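Local coordinates for GAF (Saccharomyces cerevisiae, PDB 1F5M), which reduces the R-enantiomer of free methionine sulfoxide back to methionine with thioredoxin as partner, helping to protect the yeast cell against oxidative stress, at residues Tyr70-Leu80 against Gln92-Gly102; Glu132-Asn140 against Lys163-Asn174. All blocks are in the same frame, centred on the assembly; numbering follows the deposited sequence.

Contact 1 of 2, residues Tyr70-Leu80 against Gln92-Gly102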
loop_
_atom_site.group_PDB
_atom_site.type_symbol
_atom_site.label_atom_id
_atom_site.label_comp_id
_atom_site.label_asym_id
_atom_site.label_seq_id
_atom_site.Cartn_x
_atom_site.Cartn_y
_atom_site.Cartn_z
ATOM N N TYR B 70 -3.152 0.038 10.198
ATOM C CA TYR B 70 -3.927 1.195 10.679
ATOM C C TYR B 70 -2.975 1.801 11.700
ATOM O O TYR B 70 -2.205 1.079 12.305
ATOM C CB TYR B 70 -5.230 0.802 11.362
ATOM C CG TYR B 70 -6.331 0.525 10.363
ATOM C CD1 TYR B 70 -6.421 -0.715 9.717
ATOM C CD2 TYR B 70 -7.244 1.521 10.011
ATOM C CE1 TYR B 70 -7.377 -0.946 8.759
ATOM C CE2 TYR B 70 -8.225 1.287 9.032
ATOM C CZ TYR B 70 -8.284 0.061 8.413
ATOM O OH TYR B 70 -9.247 -0.191 7.425
ATOM N N VAL B 71 -3.010 3.106 11.917
ATOM C CA VAL B 71 -2.070 3.691 12.851
ATOM C C VAL B 71 -2.882 4.644 13.687
ATOM O O VAL B 71 -3.865 5.211 13.224
ATOM C CB VAL B 71 -0.935 4.470 12.118
ATOM C CG1 VAL B 71 -0.154 3.518 11.160
ATOM C CG2 VAL B 71 -1.548 5.634 11.345
ATOM N N THR B 72 -2.472 4.807 14.928
ATOM C CA THR B 72 -3.214 5.655 15.842
ATOM C C THR B 72 -3.092 7.092 15.375
ATOM O O THR B 72 -1.995 7.577 15.098
ATOM C CB THR B 72 -2.690 5.467 17.289
ATOM O OG1 THR B 72 -2.781 4.078 17.630
ATOM C CG2 THR B 72 -3.526 6.277 18.302
ATOM N N GLN B 73 -4.239 7.741 15.219
ATOM C CA GLN B 73 -4.252 9.128 14.797
ATOM C C GLN B 73 -3.478 9.938 15.838
ATOM O O GLN B 73 -3.709 9.788 17.047
ATOM C CB GLN B 73 -5.687 9.646 14.712
ATOM C CG GLN B 73 -5.752 11.119 14.333
ATOM C CD GLN B 73 -7.168 11.670 14.355
ATOM O OE1 GLN B 73 -8.020 11.217 15.138
ATOM N NE2 GLN B 73 -7.427 12.670 13.512
ATOM N N ALA B 74 -2.553 10.777 15.377
ATOM C CA ALA B 74 -1.770 11.610 16.293
ATOM C C ALA B 74 -2.735 12.505 17.073
ATOM O O ALA B 74 -2.690 12.581 18.303
ATOM C CB ALA B 74 -0.785 12.467 15.515
ATOM N N SER B 75 -3.615 13.172 16.333
ATOM C CA SER B 75 -4.596 14.060 16.915
ATOM C C SER B 75 -5.480 13.379 17.974
ATOM O O SER B 75 -5.956 14.048 18.890
ATOM C CB SER B 75 -5.460 14.654 15.790
ATOM O OG SER B 75 -6.730 15.091 16.280
ATOM N N GLU B 76 -5.702 12.067 17.863
ATOM C CA GLU B 76 -6.548 11.363 18.840
ATOM C C GLU B 76 -6.077 9.923 19.120
ATOM O O GLU B 76 -6.241 9.031 18.280
ATOM C CB GLU B 76 -7.995 11.357 18.347
ATOM C CG GLU B 76 -9.017 11.476 19.470
ATOM C CD GLU B 76 -8.995 10.282 20.436
ATOM O OE1 GLU B 76 -9.204 9.134 19.964
ATOM O OE2 GLU B 76 -8.778 10.501 21.662
ATOM N N GLU B 77 -5.516 9.690 20.309
ATOM C CA GLU B 77 -4.988 8.362 20.655
ATOM C C GLU B 77 -6.013 7.274 20.988
ATOM O O GLU B 77 -5.698 6.340 21.738
ATOM C CB GLU B 77 -3.987 8.458 21.821
ATOM C CG GLU B 77 -2.741 9.352 21.594
ATOM C CD GLU B 77 -2.483 9.760 20.129
ATOM O OE1 GLU B 77 -3.234 10.627 19.609
ATOM O OE2 GLU B 77 -1.527 9.222 19.504
ATOM N N ASN B 78 -7.230 7.414 20.454
ATOM C CA ASN B 78 -8.311 6.441 20.629
ATOM C C ASN B 78 -8.944 6.184 19.271
ATOM O O ASN B 78 -10.058 5.667 19.180
ATOM C CB ASN B 78 -9.396 6.943 21.575
ATOM C CG ASN B 78 -9.253 6.376 22.980
ATOM O OD1 ASN B 78 -9.144 5.150 23.172
ATOM N ND2 ASN B 78 -9.263 7.262 23.974
ATOM N N THR B 79 -8.220 6.553 18.220
ATOM C CA THR B 79 -8.702 6.371 16.872
ATOM C C THR B 79 -7.590 5.832 15.974
ATOM O O THR B 79 -6.436 6.186 16.149
ATOM C CB THR B 79 -9.236 7.711 16.353
ATOM O OG1 THR B 79 -10.412 8.020 17.099
ATOM C CG2 THR B 79 -9.588 7.645 14.887
ATOM N N LEU B 80 -7.955 4.935 15.053
ATOM C CA LEU B 80 -7.028 4.323 14.083
ATOM C C LEU B 80 -7.333 4.912 12.707
ATOM O O LEU B 80 -8.494 5.003 12.320
ATOM C CB LEU B 80 -7.246 2.814 13.999
ATOM C CG LEU B 80 -6.863 1.959 15.217
ATOM C CD1 LEU B 80 -7.407 0.522 14.984
ATOM C CD2 LEU B 80 -5.346 1.927 15.382
ATOM N N GLN B 92 -11.562 3.920 6.250
ATOM C CA GLN B 92 -10.607 4.978 6.565
ATOM C C GLN B 92 -10.295 5.220 8.037
ATOM O O GLN B 92 -9.192 5.674 8.403
ATOM C CB GLN B 92 -11.097 6.295 5.933
ATOM C CG GLN B 92 -11.416 6.188 4.451
ATOM C CD GLN B 92 -12.884 5.963 4.166
ATOM O OE1 GLN B 92 -13.574 5.208 4.885
ATOM N NE2 GLN B 92 -13.387 6.619 3.106
ATOM N N MET B 93 -11.245 4.911 8.909
ATOM C CA MET B 93 -10.998 5.176 10.302
ATOM C C MET B 93 -11.729 4.146 11.118
ATOM O O MET B 93 -12.799 3.726 10.728
ATOM C CB MET B 93 -11.525 6.596 10.618
ATOM C CG MET B 93 -11.483 7.021 12.068
ATOM S SD MET B 93 -11.988 8.791 12.222
ATOM C CE MET B 93 -10.880 9.597 10.885
ATOM N N ILE B 94 -11.121 3.710 12.213
ATOM C CA ILE B 94 -11.761 2.753 13.116
ATOM C C ILE B 94 -11.579 3.267 14.543
ATOM O O ILE B 94 -10.486 3.704 14.916
ATOM C CB ILE B 94 -11.154 1.355 13.003
ATOM C CG1 ILE B 94 -11.430 0.798 11.605
ATOM C CG2 ILE B 94 -11.863 0.375 14.034
ATOM C CD1 ILE B 94 -10.545 -0.372 11.242
ATOM N N GLN B 95 -12.647 3.205 15.343
ATOM C CA GLN B 95 -12.603 3.692 16.718
ATOM C C GLN B 95 -12.136 2.549 17.638
ATOM O O GLN B 95 -12.525 1.387 17.432
ATOM C CB GLN B 95 -14.008 4.180 17.080
ATOM C CG GLN B 95 -14.068 5.406 17.973
ATOM C CD GLN B 95 -13.069 6.464 17.559
ATOM O OE1 GLN B 95 -13.117 6.987 16.436
ATOM N NE2 GLN B 95 -12.145 6.786 18.469
ATOM N N PHE B 96 -11.277 2.862 18.615
ATOM C CA PHE B 96 -10.763 1.848 19.544
ATOM C C PHE B 96 -11.961 1.169 20.168
ATOM O O PHE B 96 -13.029 1.782 20.322
ATOM C CB PHE B 96 -9.905 2.465 20.662
ATOM C CG PHE B 96 -8.471 2.698 20.285
ATOM C CD1 PHE B 96 -8.139 3.223 19.035
ATOM C CD2 PHE B 96 -7.449 2.499 21.234
ATOM C CE1 PHE B 96 -6.835 3.556 18.726
ATOM C CE2 PHE B 96 -6.136 2.831 20.935
ATOM C CZ PHE B 96 -5.825 3.370 19.673
ATOM N N GLY B 97 -11.803 -0.100 20.521
ATOM C CA GLY B 97 -12.921 -0.833 21.107
ATOM C C GLY B 97 -13.968 -1.311 20.092
ATOM O O GLY B 97 -14.909 -2.049 20.460
ATOM N N LYS B 98 -13.833 -0.907 18.826
ATOM C CA LYS B 98 -14.811 -1.315 17.818
ATOM C C LYS B 98 -14.239 -2.178 16.703
ATOM O O LYS B 98 -13.276 -1.788 16.005
ATOM C CB LYS B 98 -15.473 -0.095 17.188
ATOM C CG LYS B 98 -16.197 0.839 18.172
ATOM C CD LYS B 98 -17.229 0.071 19.014
ATOM C CE LYS B 98 -18.055 1.009 19.906
ATOM N NZ LYS B 98 -18.770 2.036 19.091
ATOM N N GLY B 99 -14.878 -3.313 16.497
ATOM C CA GLY B 99 -14.463 -4.248 15.463
ATOM C C GLY B 99 -13.182 -4.956 15.846
ATOM O O GLY B 99 -12.568 -4.630 16.858
ATOM N N VAL B 100 -12.744 -5.888 15.021
ATOM C CA VAL B 100 -11.533 -6.615 15.313
ATOM C C VAL B 100 -10.336 -5.691 15.455
ATOM O O VAL B 100 -9.603 -5.794 16.444
ATOM C CB VAL B 100 -11.234 -7.694 14.259
ATOM C CG1 VAL B 100 -9.971 -8.471 14.701
ATOM C CG2 VAL B 100 -12.438 -8.644 14.115
ATOM N N CYS B 101 -10.117 -4.794 14.485
ATOM C CA CYS B 101 -9.005 -3.869 14.582
ATOM C C CYS B 101 -9.099 -2.961 15.812
ATOM O O CYS B 101 -8.112 -2.778 16.530
ATOM C CB CYS B 101 -8.931 -2.943 13.327
ATOM S SG CYS B 101 -8.218 -3.680 11.846
ATOM N N GLY B 102 -10.278 -2.382 16.037
ATOM C CA GLY B 102 -10.456 -1.481 17.169
ATOM C C GLY B 102 -10.319 -2.217 18.501
ATOM O O GLY B 102 -9.878 -1.645 19.503
#
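Leu80 and Ile94 form an antiparallel hydrogen-bonded pair in the β-hairpin of strands 79-85 and 93-95, each backbone N-H finding the other's carbonyl: Leu80 N lies 2.8 Å from Ile94 O, and Ile94 N 2.9 Å from Leu80 O. Leu80 O also receives a CA-H...O contact from Met93. One step further, Phe96 N donates to Asn78 O (3.1 Å), nearly straight at the hydrogen (169°) but from above the carbonyl plane. Thr79 and Gln95 make the neighbouring non-hydrogen-bonded pair and meet through their side chains: the Gln95 chain, folded back at chi2 (43°), brings NE2 to Thr79 OG1 in a hydrogen bond modelled implausibly short (2.5 Å), so its details are doubtful. On the same face Thr79 CG2 packs tightly on Met93 CG. On the face of Leu80 and Ile94 the contacts across the segments are mainly apolar, with Asp149 and Glu132 as acidic neighbours. Ile94 CD1 sits over the Tyr70 ring, displaced toward its rim, 3.8 Å from the centroid, while Cys101 SG approaches that ring obliquely; the Tyr70 hydroxyl is hydrogen-bonded to the carbonyl of Cys91, one of the cysteines of the Cys91-Cys125 disulfide. The Phe96 ring lies against the 73-78 loop, Asn78 CA standing 3.7 Å from its centroid in a CH-pi contact and Thr72 OG1 meeting its edge, that hydroxyl being hydrogen-bonded to Thr144 O. Leu80 CG touches the same ring at CE1 (3.9 Å). With an alanine at Phe96 the ring over Asn78 CA and beside Leu80 CG is gone, and the loop is likely to be less firmly held against the hairpin. Because Leu80 and Ile94 satisfy each other's backbone groups, the main chain sets the register, while the Tyr70 and Phe96 rings add apolar cover.

Contact 2 of 2, residues Glu132-Asn140 against Lys163-Asn174; sequences EIVVPIISN and KEFLEKLAKLIN
Strand 132-138 and helix 163-174 run in nearly the same direction, their axes 28° apart and 7.3 Å at closest approach, with Ile137 and Ala170 bringing their CA atoms to 4.9 Å. Such closeness is possible because Ala170 presents only a methyl group to the strand: its CB meets Ile137 CG1 at 3.9 Å and also lies against the carbonyl oxygen of Pro136. Ile137 straddles this part of the helix. Its CG1 branch takes the methyl, while CG2, anti to the backbone N (CG1 at chi1 -64°), lies against Ala170 O; the Ile137 and Ile173 side chains cross at about a right angle, the two CG2 methyls 4.0 Å apart. Val135 spreads its two methyls over the preceding turn. CG2 packs on Leu166 CB at 3.6 Å and also touches Leu166 CD1; CG1 rests on the aliphatic CG of Glu167 at 3.5 Å. This last contact is made by the glutamate's stem; beyond CG the chain runs extended and its OE2 is hydrogen-bonded to Thr110 OG1. Further back along the strand, Ile133 and Leu166 reach toward each other tip to tip, CD1 to CD1 at 4.1 Å, and the same Ile133 methyl lies against the backbone of Lys163. At the other end Asn174 packs beside the backbone of Ile138 and Ser139, where the strand gives way to loop; Ser139 OG is tied to Lys143 N. The contact is therefore the packing of helix 160-176 on one face of the GAF sheet. Val134, pointing away from this helix, meets helix 99-107 on the other face, whereas backbone hydrogen bonds join the strand to 144-152 and 111-113, and Phe165 and Ile173 of the helix pack on helix 21-36.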
loop_
_atom_site.group_PDB
_atom_site.type_symbol
_atom_site.label_atom_id
_atom_site.label_comp_id
_atom_site.label_asym_id
_atom_site.label_seq_id
_atom_site.Cartn_x
_atom_site.Cartn_y
_atom_site.Cartn_z
ATOM N N GLU B 132 -9.920 -13.330 10.078
ATOM C CA GLU B 132 -9.026 -12.188 10.237
ATOM C C GLU B 132 -8.105 -12.300 11.466
ATOM O O GLU B 132 -8.413 -12.979 12.466
ATOM C CB GLU B 132 -9.907 -10.904 10.348
ATOM C CG GLU B 132 -9.165 -9.549 10.321
ATOM C CD GLU B 132 -10.090 -8.281 10.269
ATOM O OE1 GLU B 132 -9.573 -7.137 10.355
ATOM O OE2 GLU B 132 -11.333 -8.398 10.131
ATOM N N ILE B 133 -6.944 -11.668 11.370
ATOM C CA ILE B 133 -5.994 -11.619 12.479
ATOM C C ILE B 133 -5.485 -10.196 12.593
ATOM O O ILE B 133 -5.097 -9.549 11.577
ATOM C CB ILE B 133 -4.816 -12.611 12.304
ATOM C CG1 ILE B 133 -3.886 -12.551 13.525
ATOM C CG2 ILE B 133 -4.035 -12.272 11.029
ATOM C CD1 ILE B 133 -2.899 -13.700 13.634
ATOM N N VAL B 134 -5.517 -9.671 13.812
ATOM C CA VAL B 134 -5.051 -8.296 14.042
ATOM C C VAL B 134 -4.098 -8.281 15.199
ATOM O O VAL B 134 -4.404 -8.765 16.297
ATOM C CB VAL B 134 -6.187 -7.307 14.348
ATOM C CG1 VAL B 134 -5.617 -5.892 14.441
ATOM C CG2 VAL B 134 -7.229 -7.379 13.272
ATOM N N VAL B 135 -2.909 -7.762 14.919
ATOM C CA VAL B 135 -1.839 -7.686 15.895
ATOM C C VAL B 135 -1.495 -6.225 16.211
ATOM O O VAL B 135 -1.103 -5.420 15.309
ATOM C CB VAL B 135 -0.590 -8.425 15.361
ATOM C CG1 VAL B 135 0.579 -8.343 16.342
ATOM C CG2 VAL B 135 -0.935 -9.861 15.041
ATOM N N PRO B 136 -1.630 -5.835 17.485
ATOM C CA PRO B 136 -1.305 -4.433 17.825
ATOM C C PRO B 136 0.200 -4.122 17.926
ATOM O O PRO B 136 0.995 -4.936 18.397
ATOM C CB PRO B 136 -2.030 -4.230 19.146
ATOM C CG PRO B 136 -1.866 -5.541 19.795
ATOM C CD PRO B 136 -2.079 -6.578 18.677
ATOM N N ILE B 137 0.592 -2.939 17.430
ATOM C CA ILE B 137 1.976 -2.506 17.456
ATOM C C ILE B 137 2.087 -1.654 18.709
ATOM O O ILE B 137 1.352 -0.684 18.860
ATOM C CB ILE B 137 2.287 -1.685 16.181
ATOM C CG1 ILE B 137 2.145 -2.606 14.948
ATOM C CG2 ILE B 137 3.669 -1.108 16.242
ATOM C CD1 ILE B 137 1.944 -1.823 13.658
ATOM N N ILE B 138 3.010 -2.011 19.602
ATOM C CA ILE B 138 3.137 -1.307 20.890
ATOM C C ILE B 138 4.374 -0.444 21.041
ATOM O O ILE B 138 5.456 -0.844 20.632
ATOM C CB ILE B 138 3.112 -2.344 22.060
ATOM C CG1 ILE B 138 1.883 -3.255 21.914
ATOM C CG2 ILE B 138 3.164 -1.618 23.405
ATOM C CD1 ILE B 138 0.567 -2.517 22.028
ATOM N N SER B 139 4.216 0.738 21.636
ATOM C CA SER B 139 5.358 1.645 21.826
ATOM C C SER B 139 6.210 1.235 23.032
ATOM O O SER B 139 5.805 0.391 23.847
ATOM C CB SER B 139 4.872 3.072 22.079
ATOM O OG SER B 139 4.080 3.081 23.253
ATOM N N ASN B 140 7.388 1.837 23.149
ATOM C CA ASN B 140 8.258 1.550 24.297
ATOM C C ASN B 140 7.439 1.891 25.518
ATOM O O ASN B 140 7.448 1.197 26.542
ATOM C CB ASN B 140 9.486 2.442 24.282
ATOM C CG ASN B 140 10.401 2.117 23.153
ATOM O OD1 ASN B 140 10.407 0.990 22.668
ATOM N ND2 ASN B 140 11.195 3.092 22.719
ATOM N N LYS B 163 0.397 -15.293 14.888
ATOM C CA LYS B 163 0.460 -14.304 15.959
ATOM C C LYS B 163 1.884 -14.130 16.455
ATOM O O LYS B 163 2.330 -13.002 16.768
ATOM C CB LYS B 163 -0.393 -14.751 17.160
ATOM C CG LYS B 163 -0.155 -13.829 18.421
ATOM C CD LYS B 163 -0.899 -14.339 19.674
ATOM C CE LYS B 163 -0.430 -13.592 20.928
ATOM N NZ LYS B 163 -1.226 -14.069 22.082
ATOM N N GLU B 164 2.582 -15.261 16.594
ATOM C CA GLU B 164 3.926 -15.236 17.114
ATOM C C GLU B 164 4.817 -14.447 16.161
ATOM O O GLU B 164 5.543 -13.547 16.614
ATOM C CB GLU B 164 4.481 -16.652 17.294
ATOM C CG GLU B 164 5.836 -16.676 17.962
ATOM C CD GLU B 164 6.260 -18.065 18.400
ATOM O OE1 GLU B 164 6.757 -18.154 19.529
ATOM O OE2 GLU B 164 6.099 -19.064 17.638
ATOM N N PHE B 165 4.777 -14.765 14.875
ATOM C CA PHE B 165 5.611 -14.017 13.920
ATOM C C PHE B 165 5.158 -12.578 13.739
ATOM O O PHE B 165 5.999 -11.674 13.582
ATOM C CB PHE B 165 5.685 -14.710 12.546
ATOM C CG PHE B 165 6.796 -15.773 12.452
ATOM C CD1 PHE B 165 6.499 -17.152 12.545
ATOM C CD2 PHE B 165 8.148 -15.392 12.309
ATOM C CE1 PHE B 165 7.520 -18.135 12.498
ATOM C CE2 PHE B 165 9.203 -16.371 12.261
ATOM C CZ PHE B 165 8.887 -17.743 12.352
ATOM N N LEU B 166 3.852 -12.322 13.752
ATOM C CA LEU B 166 3.435 -10.941 13.538
ATOM C C LEU B 166 3.745 -10.086 14.759
ATOM O O LEU B 166 3.948 -8.874 14.620
ATOM C CB LEU B 166 1.958 -10.848 13.200
ATOM C CG LEU B 166 1.564 -11.442 11.860
ATOM C CD1 LEU B 166 0.019 -11.452 11.743
ATOM C CD2 LEU B 166 2.147 -10.615 10.738
ATOM N N GLU B 167 3.766 -10.679 15.958
ATOM C CA GLU B 167 4.090 -9.867 17.127
ATOM C C GLU B 167 5.581 -9.559 17.110
ATOM O O GLU B 167 5.985 -8.559 17.662
ATOM C CB GLU B 167 3.669 -10.550 18.454
ATOM C CG GLU B 167 2.137 -10.546 18.617
ATOM C CD GLU B 167 1.642 -10.882 20.018
ATOM O OE1 GLU B 167 2.400 -11.519 20.779
ATOM O OE2 GLU B 167 0.479 -10.510 20.350
ATOM N N LYS B 168 6.404 -10.397 16.481
ATOM C CA LYS B 168 7.838 -10.104 16.417
ATOM C C LYS B 168 8.012 -8.947 15.429
ATOM O O LYS B 168 8.814 -8.028 15.652
ATOM C CB LYS B 168 8.619 -11.272 15.865
ATOM C CG LYS B 168 8.885 -12.394 16.865
ATOM C CD LYS B 168 9.428 -13.641 16.132
ATOM C CE LYS B 168 9.708 -14.758 17.140
ATOM N NZ LYS B 168 10.128 -16.029 16.493
ATOM N N LEU B 169 7.223 -9.004 14.360
ATOM C CA LEU B 169 7.275 -7.989 13.319
ATOM C C LEU B 169 6.847 -6.630 13.853
ATOM O O LEU B 169 7.402 -5.605 13.459
ATOM C CB LEU B 169 6.368 -8.372 12.140
ATOM C CG LEU B 169 6.317 -7.343 10.979
ATOM C CD1 LEU B 169 7.729 -7.162 10.380
ATOM C CD2 LEU B 169 5.355 -7.857 9.893
ATOM N N ALA B 170 5.835 -6.632 14.709
ATOM C CA ALA B 170 5.314 -5.427 15.298
ATOM C C ALA B 170 6.408 -4.796 16.158
ATOM O O ALA B 170 6.548 -3.581 16.205
ATOM C CB ALA B 170 4.021 -5.753 16.157
ATOM N N LYS B 171 7.181 -5.620 16.852
ATOM C CA LYS B 171 8.258 -5.077 17.683
ATOM C C LYS B 171 9.373 -4.437 16.821
ATOM O O LYS B 171 9.957 -3.407 17.193
ATOM C CB LYS B 171 8.821 -6.178 18.585
ATOM C CG LYS B 171 7.888 -6.547 19.720
ATOM C CD LYS B 171 8.459 -7.705 20.517
ATOM C CE LYS B 171 7.495 -8.131 21.626
ATOM N NZ LYS B 171 6.127 -8.489 21.074
ATOM N N LEU B 172 9.625 -5.031 15.664
ATOM C CA LEU B 172 10.649 -4.543 14.747
ATOM C C LEU B 172 10.209 -3.234 14.108
ATOM O O LEU B 172 11.053 -2.387 13.718
ATOM C CB LEU B 172 10.931 -5.575 13.629
ATOM C CG LEU B 172 11.699 -6.848 13.945
ATOM C CD1 LEU B 172 11.896 -7.682 12.690
ATOM C CD2 LEU B 172 13.036 -6.482 14.555
ATOM N N ILE B 173 8.896 -3.081 13.973
ATOM C CA ILE B 173 8.310 -1.885 13.388
ATOM C C ILE B 173 8.459 -0.777 14.422
ATOM O O ILE B 173 8.887 0.348 14.103
ATOM C CB ILE B 173 6.804 -2.126 13.056
ATOM C CG1 ILE B 173 6.708 -2.898 11.736
ATOM C CG2 ILE B 173 6.018 -0.811 13.013
ATOM C CD1 ILE B 173 5.328 -3.330 11.359
ATOM N N ASN B 174 8.122 -1.094 15.668
ATOM C CA ASN B 174 8.249 -0.091 16.736
ATOM C C ASN B 174 9.685 0.458 16.856
ATOM O O ASN B 174 9.886 1.671 17.055
ATOM C CB ASN B 174 7.869 -0.680 18.079
ATOM C CG ASN B 174 8.185 0.265 19.227
ATOM O OD1 ASN B 174 8.898 -0.108 20.165
ATOM N ND2 ASN B 174 7.652 1.493 19.164
#

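Both contacts belong to one antiparallel sheet, but contact 1 lies at its margin, where strand 93-95 is the outermost strand on its side, and contact 2 nearer the middle of the chain. Contact 1 mixes buried apolar residues with an exposed loop and depends on backbone hydrogen bonds; contact 2 joins helix to sheet mainly through aliphatic side chains, with the polar Asn140 and Asn174 side chains at one end. Val100 and Cys101 of contact 1 pack on Val134 of contact 2. At Val134, helix 99-107 lies on one face of strand 131-138 and helix 160-176 on the other, all within the GAF domain.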